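Local coordinates for pesticidal crystal protein Cry4Aa (Bacillus thuringiensis, PDB 2C9K) that kills mosquito larvae by binding to epithelial cells of the insect midgut and promoting their colloid-osmotic lysis, at residues E61-S64 with T65-S68; C132-Y135 with N136-V139; C197-T200 with Y201-L205; Y225-Y228 with R229-T233. All coordinates share one frame; numbering follows the deposited sequence.

Interaction 1. Residues E61-S64 with T65-S68; sequences EIAS and TYIS
Ile62 and Tyr66 make the main apolar touch where the chain passes from an extended loop into helix 64-74. The CD1 tip of Ile62 rests on the CB of Tyr66 at 3.8 Å, and the two side chains cross at a slant. The methyl of Ala63 lies beside the ring, its CB 4.0 Å from CD2 of Tyr66, small enough to let the ring fold back along the incoming loop. With CG set beside its own backbone N (chi1 -75°), that ring turns its edge to the Ala63 carbonyl, with Ala63 O near the ring plane. Backbone hydrogen bonds set the turn. Tyr66 N donates to Ala63 O over 2.9 Å. Ser68 N gives a straight bond (171°) to Ser64 O at 3.1 Å, and Ile67 N adds a weak one to the same oxygen. The Ser68 hydroxyl folds back toward the Ser64 and Thr65 carbonyls, where its bonding is weak and unsettled. Ile62 and Tyr66 also pack on Tyr135 of helix 129-137, while Ile67 turns to Ile51 and Lys55 of helix 46-58. This is the first turn of a surface helix in the N-terminal helical domain of a three-domain Cry toxin.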
# COMPACT_ATOMS: atom_id res chain seq x y z
N GLU A 61 -10.46 1.66 -25.87
CA GLU A 61 -10.10 2.90 -26.54
C GLU A 61 -11.01 4.11 -26.53
O GLU A 61 -12.24 4.01 -26.38
CB GLU A 61 -9.74 2.58 -27.99
CG GLU A 61 -8.75 1.44 -28.12
CD GLU A 61 -7.91 1.54 -29.37
OE1 GLU A 61 -7.01 2.42 -29.42
OE2 GLU A 61 -8.15 0.75 -30.30
N ILE A 62 -10.37 5.27 -26.68
CA ILE A 62 -11.01 6.58 -26.76
C ILE A 62 -10.05 7.50 -27.50
O ILE A 62 -8.84 7.27 -27.51
CB ILE A 62 -11.31 7.21 -25.38
CG1 ILE A 62 -10.01 7.56 -24.65
CG2 ILE A 62 -12.20 6.28 -24.56
CD1 ILE A 62 -10.22 8.42 -23.43
N ALA A 63 -10.59 8.54 -28.12
CA ALA A 63 -9.79 9.50 -28.87
C ALA A 63 -8.69 10.10 -28.01
O ALA A 63 -8.94 10.59 -26.91
CB ALA A 63 -10.68 10.59 -29.43
N SER A 64 -7.47 10.07 -28.52
CA SER A 64 -6.33 10.61 -27.81
C SER A 64 -6.47 12.10 -27.48
O SER A 64 -5.65 12.65 -26.74
CB SER A 64 -5.06 10.36 -28.63
OG SER A 64 -5.30 10.52 -30.02
N THR A 65 -7.50 12.74 -28.02
CA THR A 65 -7.72 14.16 -27.74
C THR A 65 -8.15 14.33 -26.29
O THR A 65 -7.92 15.37 -25.68
CB THR A 65 -8.80 14.76 -28.66
OG1 THR A 65 -10.03 14.03 -28.50
CG2 THR A 65 -8.37 14.69 -30.11
N TYR A 66 -8.76 13.29 -25.74
CA TYR A 66 -9.21 13.31 -24.35
C TYR A 66 -8.01 13.22 -23.41
O TYR A 66 -8.02 13.80 -22.32
CB TYR A 66 -10.15 12.13 -24.08
CG TYR A 66 -11.54 12.29 -24.64
CD1 TYR A 66 -12.45 13.15 -24.05
CD2 TYR A 66 -11.94 11.55 -25.75
CE1 TYR A 66 -13.74 13.28 -24.55
CE2 TYR A 66 -13.23 11.67 -26.27
CZ TYR A 66 -14.12 12.53 -25.66
OH TYR A 66 -15.39 12.64 -26.17
N ILE A 67 -7.00 12.48 -23.84
CA ILE A 67 -5.80 12.29 -23.05
C ILE A 67 -4.96 13.56 -22.99
O ILE A 67 -4.55 14.00 -21.92
CB ILE A 67 -4.95 11.14 -23.63
CG1 ILE A 67 -5.78 9.86 -23.62
CG2 ILE A 67 -3.67 10.97 -22.83
CD1 ILE A 67 -5.07 8.66 -24.19
N SER A 68 -4.72 14.16 -24.15
CA SER A 68 -3.94 15.39 -24.22
C SER A 68 -4.69 16.55 -23.57
O SER A 68 -4.08 17.49 -23.07
CB SER A 68 -3.60 15.75 -25.67
OG SER A 68 -4.79 15.93 -26.43

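Interaction 2. Residues C132-Y135 with N136-V139; sequences CDYY and NILV
Val139 CG2 lies over one face of the Tyr135 ring, 3.8 Å from its centroid and displaced toward the rim, in a CH-pi contact that suits a branched aliphatic side chain one turn on. CG anti to the backbone N (chi1 159°) puts that ring beside Val139. Toward CD2 and CE2 of the same ring stands the Asn136 amide, its plane turned 73° from that of the ring. Leu138 CD2 comes to the Tyr134 ring obliquely, 3.7 Å from CZ of Tyr134, with CD1 of Leu138 also close by. Ile137 CD1 touches it more loosely, 4.2 Å from CD1 of Tyr134. Both phenols also need polar partners in this buried setting: Tyr134 OH bonds to the carbonyl of Lys60 and Tyr135 OH to that of Leu121. Short helix 129-137 lies in the connection between long helices 103-123 and 140-164, the Cys125-Cys132 disulfide tying its first turn to the segment after helix 103-123; the long pair probably corresponds to the hairpin thought to enter the membrane in related Cry toxins. Beside the disulfide, Asn136 grips the carbonyl of Cys132 twice. Its backbone N donates to Cys132 O at 3.1 Å, and its ND2 reaches the same oxygen, also at 3.1 Å, from the opposite face of the carbonyl plane. ND2 of Asn136 also bonds to the Val122 carbonyl of helix 103-123.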
# COMPACT_ATOMS: atom_id res chain seq x y z
N CYS A 132 -17.71 7.36 -20.32
CA CYS A 132 -17.25 8.44 -19.46
C CYS A 132 -16.64 7.81 -18.21
O CYS A 132 -15.70 8.35 -17.62
CB CYS A 132 -18.41 9.36 -19.06
SG CYS A 132 -17.94 10.68 -17.90
N ASP A 133 -17.18 6.67 -17.81
CA ASP A 133 -16.68 5.95 -16.64
C ASP A 133 -15.28 5.44 -16.94
O ASP A 133 -14.41 5.45 -16.08
CB ASP A 133 -17.59 4.78 -16.29
CG ASP A 133 -18.81 5.21 -15.50
OD1 ASP A 133 -18.65 5.55 -14.30
OD2 ASP A 133 -19.92 5.22 -16.07
N TYR A 134 -15.08 5.00 -18.18
CA TYR A 134 -13.79 4.48 -18.60
C TYR A 134 -12.76 5.59 -18.66
O TYR A 134 -11.59 5.38 -18.33
CB TYR A 134 -13.91 3.80 -19.97
CG TYR A 134 -12.59 3.35 -20.55
CD1 TYR A 134 -11.78 2.44 -19.86
CD2 TYR A 134 -12.14 3.85 -21.76
CE1 TYR A 134 -10.55 2.05 -20.38
CE2 TYR A 134 -10.91 3.46 -22.29
CZ TYR A 134 -10.13 2.56 -21.59
OH TYR A 134 -8.92 2.17 -22.12
N TYR A 135 -13.19 6.78 -19.09
CA TYR A 135 -12.30 7.93 -19.18
C TYR A 135 -11.83 8.40 -17.80
O TYR A 135 -10.70 8.83 -17.63
CB TYR A 135 -12.99 9.10 -19.91
CG TYR A 135 -12.35 10.45 -19.61
CD1 TYR A 135 -11.21 10.88 -20.30
CD2 TYR A 135 -12.85 11.27 -18.60
CE1 TYR A 135 -10.60 12.09 -19.98
CE2 TYR A 135 -12.25 12.47 -18.27
CZ TYR A 135 -11.12 12.88 -18.96
OH TYR A 135 -10.54 14.08 -18.63
N ASN A 136 -12.72 8.31 -16.81
CA ASN A 136 -12.36 8.75 -15.48
C ASN A 136 -11.53 7.77 -14.69
O ASN A 136 -10.77 8.17 -13.82
CB ASN A 136 -13.61 9.13 -14.69
CG ASN A 136 -14.05 10.55 -14.97
OD1 ASN A 136 -13.35 11.51 -14.62
ND2 ASN A 136 -15.20 10.69 -15.62
N ILE A 137 -11.65 6.48 -14.98
CA ILE A 137 -10.83 5.52 -14.28
C ILE A 137 -9.45 5.59 -14.95
O ILE A 137 -8.43 5.28 -14.35
CB ILE A 137 -11.35 4.08 -14.40
CG1 ILE A 137 -11.04 3.53 -15.77
CG2 ILE A 137 -12.83 4.03 -14.14
CD1 ILE A 137 -10.95 2.05 -15.77
N LEU A 138 -9.46 6.00 -16.21
CA LEU A 138 -8.25 6.12 -17.01
C LEU A 138 -7.48 7.38 -16.62
O LEU A 138 -6.30 7.52 -16.94
CB LEU A 138 -8.63 6.17 -18.50
CG LEU A 138 -7.67 5.51 -19.49
CD1 LEU A 138 -7.50 4.05 -19.12
CD2 LEU A 138 -8.19 5.65 -20.92
N VAL A 139 -8.14 8.28 -15.92
CA VAL A 139 -7.53 9.53 -15.49
C VAL A 139 -7.38 9.55 -13.96
O VAL A 139 -6.79 10.47 -13.39
CB VAL A 139 -8.38 10.74 -15.95
CG1 VAL A 139 -7.78 12.03 -15.48
CG2 VAL A 139 -8.49 10.76 -17.46

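Interaction 3. Residues C197-T200 with Y201-L205; sequences CVTT and YKKGL
Val198 and Lys202 lie side by side on helix 183-208, pointing the same way, so that the aliphatic part of the lysine runs along the valine. CG1 of Val198 meets CE of Lys202 at 3.8 Å. The lysine chain is fully extended beyond CG (chi2 -175°), which lets its carbons pack while NZ travels on to the carbonyl of Pro492. One residue further round the helix the arrangement repeats more loosely: Thr199 and Lys203 are likewise aligned, with Thr199 CG2 4.2 Å from Lys203 CE. The threonine turns its methyl to the lysine and its hydroxyl back to the Asn195 carbonyl, a division of labour that suits a residue with one polar and one apolar branch. Thr200 likewise sends OG1 back to the carbonyl of Tyr196, while its methyl packs on Ile137 of helix 129-137. Tyr201 leaves the helix on a different side; with CG anti to the backbone N (chi1 168°), its ring has Val198 O at its edge. Helical hydrogen bonds hold these side chains at their spacing: Tyr201 N to Cys197 O at 2.7 Å, Lys202 N to Val198 O at 3.0 Å, and Gly204 N to Thr200 O at 3.1 Å. Gly204, lacking a side chain, allows Ile137 to approach its CA closely. Around the helix, Tyr201 packs against Arg229 and Leu237 of helix 222-240 and Leu140 of helix 140-164, Cys197 meets Val236 and Tyr143, and Lys203 reaches helix 129-137 through a salt bridge to Asp133.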
# COMPACT_ATOMS: atom_id res chain seq x y z
N CYS A 197 -11.90 8.22 -5.18
CA CYS A 197 -10.81 7.38 -5.68
C CYS A 197 -11.14 5.90 -5.52
O CYS A 197 -10.95 5.10 -6.44
CB CYS A 197 -9.51 7.67 -4.93
SG CYS A 197 -8.85 9.33 -5.19
N VAL A 198 -11.62 5.54 -4.33
CA VAL A 198 -11.96 4.16 -4.05
C VAL A 198 -13.09 3.73 -4.96
O VAL A 198 -13.04 2.65 -5.56
CB VAL A 198 -12.37 3.96 -2.58
CG1 VAL A 198 -12.81 2.52 -2.35
CG2 VAL A 198 -11.21 4.31 -1.67
N THR A 199 -14.11 4.58 -5.08
CA THR A 199 -15.25 4.27 -5.95
C THR A 199 -14.77 4.00 -7.38
O THR A 199 -15.04 2.94 -7.95
CB THR A 199 -16.28 5.43 -6.01
OG1 THR A 199 -17.02 5.49 -4.78
CG2 THR A 199 -17.23 5.24 -7.16
N THR A 200 -14.06 4.98 -7.93
CA THR A 200 -13.55 4.89 -9.28
C THR A 200 -12.61 3.71 -9.45
O THR A 200 -12.64 3.03 -10.48
CB THR A 200 -12.81 6.19 -9.65
OG1 THR A 200 -13.68 7.30 -9.41
CG2 THR A 200 -12.40 6.18 -11.12
N TYR A 201 -11.79 3.47 -8.44
CA TYR A 201 -10.85 2.36 -8.45
C TYR A 201 -11.60 1.05 -8.64
O TYR A 201 -11.15 0.16 -9.35
CB TYR A 201 -10.05 2.30 -7.14
CG TYR A 201 -9.28 1.00 -7.00
CD1 TYR A 201 -8.33 0.64 -7.94
CD2 TYR A 201 -9.59 0.10 -5.98
CE1 TYR A 201 -7.70 -0.60 -7.88
CE2 TYR A 201 -8.97 -1.13 -5.90
CZ TYR A 201 -8.03 -1.48 -6.86
OH TYR A 201 -7.42 -2.71 -6.82
N LYS A 202 -12.75 0.93 -7.98
CA LYS A 202 -13.54 -0.29 -8.10
C LYS A 202 -14.32 -0.36 -9.42
O LYS A 202 -14.64 -1.45 -9.90
CB LYS A 202 -14.47 -0.43 -6.88
CG LYS A 202 -13.68 -0.60 -5.60
CD LYS A 202 -14.55 -0.86 -4.39
CE LYS A 202 -13.66 -1.12 -3.16
NZ LYS A 202 -14.43 -1.40 -1.90
N LYS A 203 -14.61 0.79 -10.01
CA LYS A 203 -15.33 0.79 -11.28
C LYS A 203 -14.42 0.18 -12.32
O LYS A 203 -14.88 -0.50 -13.24
CB LYS A 203 -15.71 2.21 -11.71
CG LYS A 203 -16.96 2.73 -11.04
CD LYS A 203 -17.43 4.04 -11.65
CE LYS A 203 -18.73 4.50 -11.01
NZ LYS A 203 -19.16 5.84 -11.51
N GLY A 204 -13.12 0.42 -12.17
CA GLY A 204 -12.14 -0.13 -13.09
C GLY A 204 -11.96 -1.61 -12.86
O GLY A 204 -11.92 -2.41 -13.80
N LEU A 205 -11.86 -1.98 -11.58
CA LEU A 205 -11.70 -3.36 -11.17
C LEU A 205 -12.88 -4.15 -11.73
O LEU A 205 -12.72 -5.26 -12.24
CB LEU A 205 -11.69 -3.46 -9.64
CG LEU A 205 -10.59 -4.31 -8.97
CD1 LEU A 205 -9.23 -4.02 -9.57
CD2 LEU A 205 -10.58 -4.03 -7.49

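Interaction 4. Residues Y225-Y228 with R229-T233; sequences YNTY and RTKMT
Tyr228 and Met232 form the tightly packed side of this turn of helix 222-240, a helix of the N-terminal helical domain that also borders strand 262-267 and helix 279-286. CG of Met232 sits over one face of the Tyr228 ring, 3.6 Å from the centroid, in a CH-pi contact. The sulfur follows obliquely, SD lying 4.9 Å from the same centroid, which makes this a Met-aromatic pair as well. A flexible, unbranched methionine suits the place because its bends at chi2 and chi3 fold it against the flat ring. This buried face looks to helices 183-208 and 46-58, where Tyr228 packs on Leu205 and Met232 on Thr54. The other flank is looser and partly exposed: Thr227 and Lys231 run side by side, with Thr227 CG2 3.6 Å from Lys231 NZ, while the threonine hydroxyl turns to the Asn223 carbonyl. A polar cluster occupies a further side of the helix. The guanidinium of Arg229 is brought back by a bend in its chain (chi3 60°), so that Tyr225 CE2 lies over its face while NH1 meets the tyrosine ring at its edge. NH1 also forms a salt bridge with Glu283. Arg229 NH2 donates to Asn226 OD1 at 2.8 Å, nearly straight at 168°, on a lone pair and in the guanidinium plane. Thr230 OG1 and Asn226 ND2 both bond to the Tyr264 carbonyl of strand 262-267. A water completes the group: it accepts from Arg229 NE at 2.8 Å and donates to Asn226 OD1 and to Thr230 OG1.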
# COMPACT_ATOMS: atom_id res chain seq x y z
N TYR A 225 -6.53 -7.95 -14.46
CA TYR A 225 -7.16 -7.53 -13.23
C TYR A 225 -6.06 -7.27 -12.21
O TYR A 225 -6.04 -6.26 -11.53
CB TYR A 225 -8.09 -8.66 -12.74
CG TYR A 225 -8.84 -8.34 -11.48
CD1 TYR A 225 -10.13 -7.82 -11.52
CD2 TYR A 225 -8.25 -8.54 -10.24
CE1 TYR A 225 -10.82 -7.50 -10.35
CE2 TYR A 225 -8.92 -8.22 -9.07
CZ TYR A 225 -10.20 -7.71 -9.13
OH TYR A 225 -10.85 -7.42 -7.96
N ASN A 226 -5.13 -8.21 -12.13
CA ASN A 226 -4.04 -8.09 -11.18
C ASN A 226 -3.09 -6.93 -11.47
O ASN A 226 -2.63 -6.24 -10.56
CB ASN A 226 -3.27 -9.41 -11.12
CG ASN A 226 -2.19 -9.40 -10.07
OD1 ASN A 226 -2.47 -9.40 -8.87
ND2 ASN A 226 -0.93 -9.39 -10.51
N THR A 227 -2.78 -6.69 -12.75
CA THR A 227 -1.88 -5.61 -13.11
C THR A 227 -2.48 -4.27 -12.72
O THR A 227 -1.83 -3.42 -12.10
CB THR A 227 -1.58 -5.61 -14.62
OG1 THR A 227 -0.97 -6.86 -14.98
CG2 THR A 227 -0.62 -4.49 -14.98
N TYR A 228 -3.74 -4.08 -13.08
CA TYR A 228 -4.44 -2.84 -12.77
C TYR A 228 -4.43 -2.55 -11.26
O TYR A 228 -4.35 -1.40 -10.84
CB TYR A 228 -5.87 -2.92 -13.27
CG TYR A 228 -6.70 -1.73 -12.89
CD1 TYR A 228 -6.51 -0.50 -13.50
CD2 TYR A 228 -7.67 -1.84 -11.90
CE1 TYR A 228 -7.28 0.60 -13.15
CE2 TYR A 228 -8.44 -0.75 -11.53
CZ TYR A 228 -8.25 0.46 -12.16
OH TYR A 228 -9.05 1.52 -11.79
N ARG A 229 -4.50 -3.62 -10.47
CA ARG A 229 -4.51 -3.54 -9.01
C ARG A 229 -3.15 -3.13 -8.47
O ARG A 229 -3.03 -2.29 -7.58
CB ARG A 229 -4.94 -4.89 -8.41
CG ARG A 229 -4.85 -4.96 -6.89
CD ARG A 229 -5.50 -6.23 -6.36
NE ARG A 229 -4.87 -7.44 -6.88
CZ ARG A 229 -5.41 -8.65 -6.80
NH1 ARG A 229 -6.60 -8.81 -6.23
NH2 ARG A 229 -4.78 -9.69 -7.31
N THR A 230 -2.11 -3.75 -9.01
CA THR A 230 -0.76 -3.44 -8.58
C THR A 230 -0.38 -2.01 -8.93
O THR A 230 0.19 -1.30 -8.11
CB THR A 230 0.23 -4.41 -9.22
OG1 THR A 230 -0.09 -5.75 -8.80
CG2 THR A 230 1.65 -4.07 -8.80
N LYS A 231 -0.70 -1.59 -10.15
CA LYS A 231 -0.36 -0.23 -10.59
C LYS A 231 -1.16 0.82 -9.83
O LYS A 231 -0.59 1.80 -9.37
CB LYS A 231 -0.61 -0.06 -12.10
CG LYS A 231 0.05 -1.12 -12.98
CD LYS A 231 1.54 -1.19 -12.75
CE LYS A 231 2.14 -2.46 -13.36
NZ LYS A 231 2.30 -2.43 -14.85
N MET A 232 -2.46 0.60 -9.70
CA MET A 232 -3.32 1.55 -9.00
C MET A 232 -3.12 1.57 -7.49
O MET A 232 -3.35 2.58 -6.84
CB MET A 232 -4.79 1.28 -9.32
CG MET A 232 -5.16 1.55 -10.77
SD MET A 232 -4.75 3.23 -11.30
CE MET A 232 -3.19 2.98 -12.09
N THR A 233 -2.69 0.45 -6.92
CA THR A 233 -2.46 0.45 -5.49
C THR A 233 -1.30 1.39 -5.19
O THR A 233 -1.39 2.22 -4.28
CB THR A 233 -2.12 -0.94 -4.97
OG1 THR A 233 -3.30 -1.75 -4.96
CG2 THR A 233 -1.53 -0.86 -3.57
O HOH W 1 -2.09 -7.52 -7.32

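How the interactions relate
All four contacts belong to the N-terminal helical domain, and they follow one another along the chain in the order 1 to 4. They also form a row in space: the centres of interactions 1 and 2 are about 11 Å apart, those of 2 and 3 about 10 Å, and those of 3 and 4 about 11 Å, whereas 1 and 4 lie about 22 Å apart. Each neighbouring pair touches, so the row passes from the surface turn of helix 64-74 through helix 129-137 and helix 183-208 to helix 222-240, near the middle domain. Local turns on separate helices are thereby joined side to side across the bundle associated with pore formation.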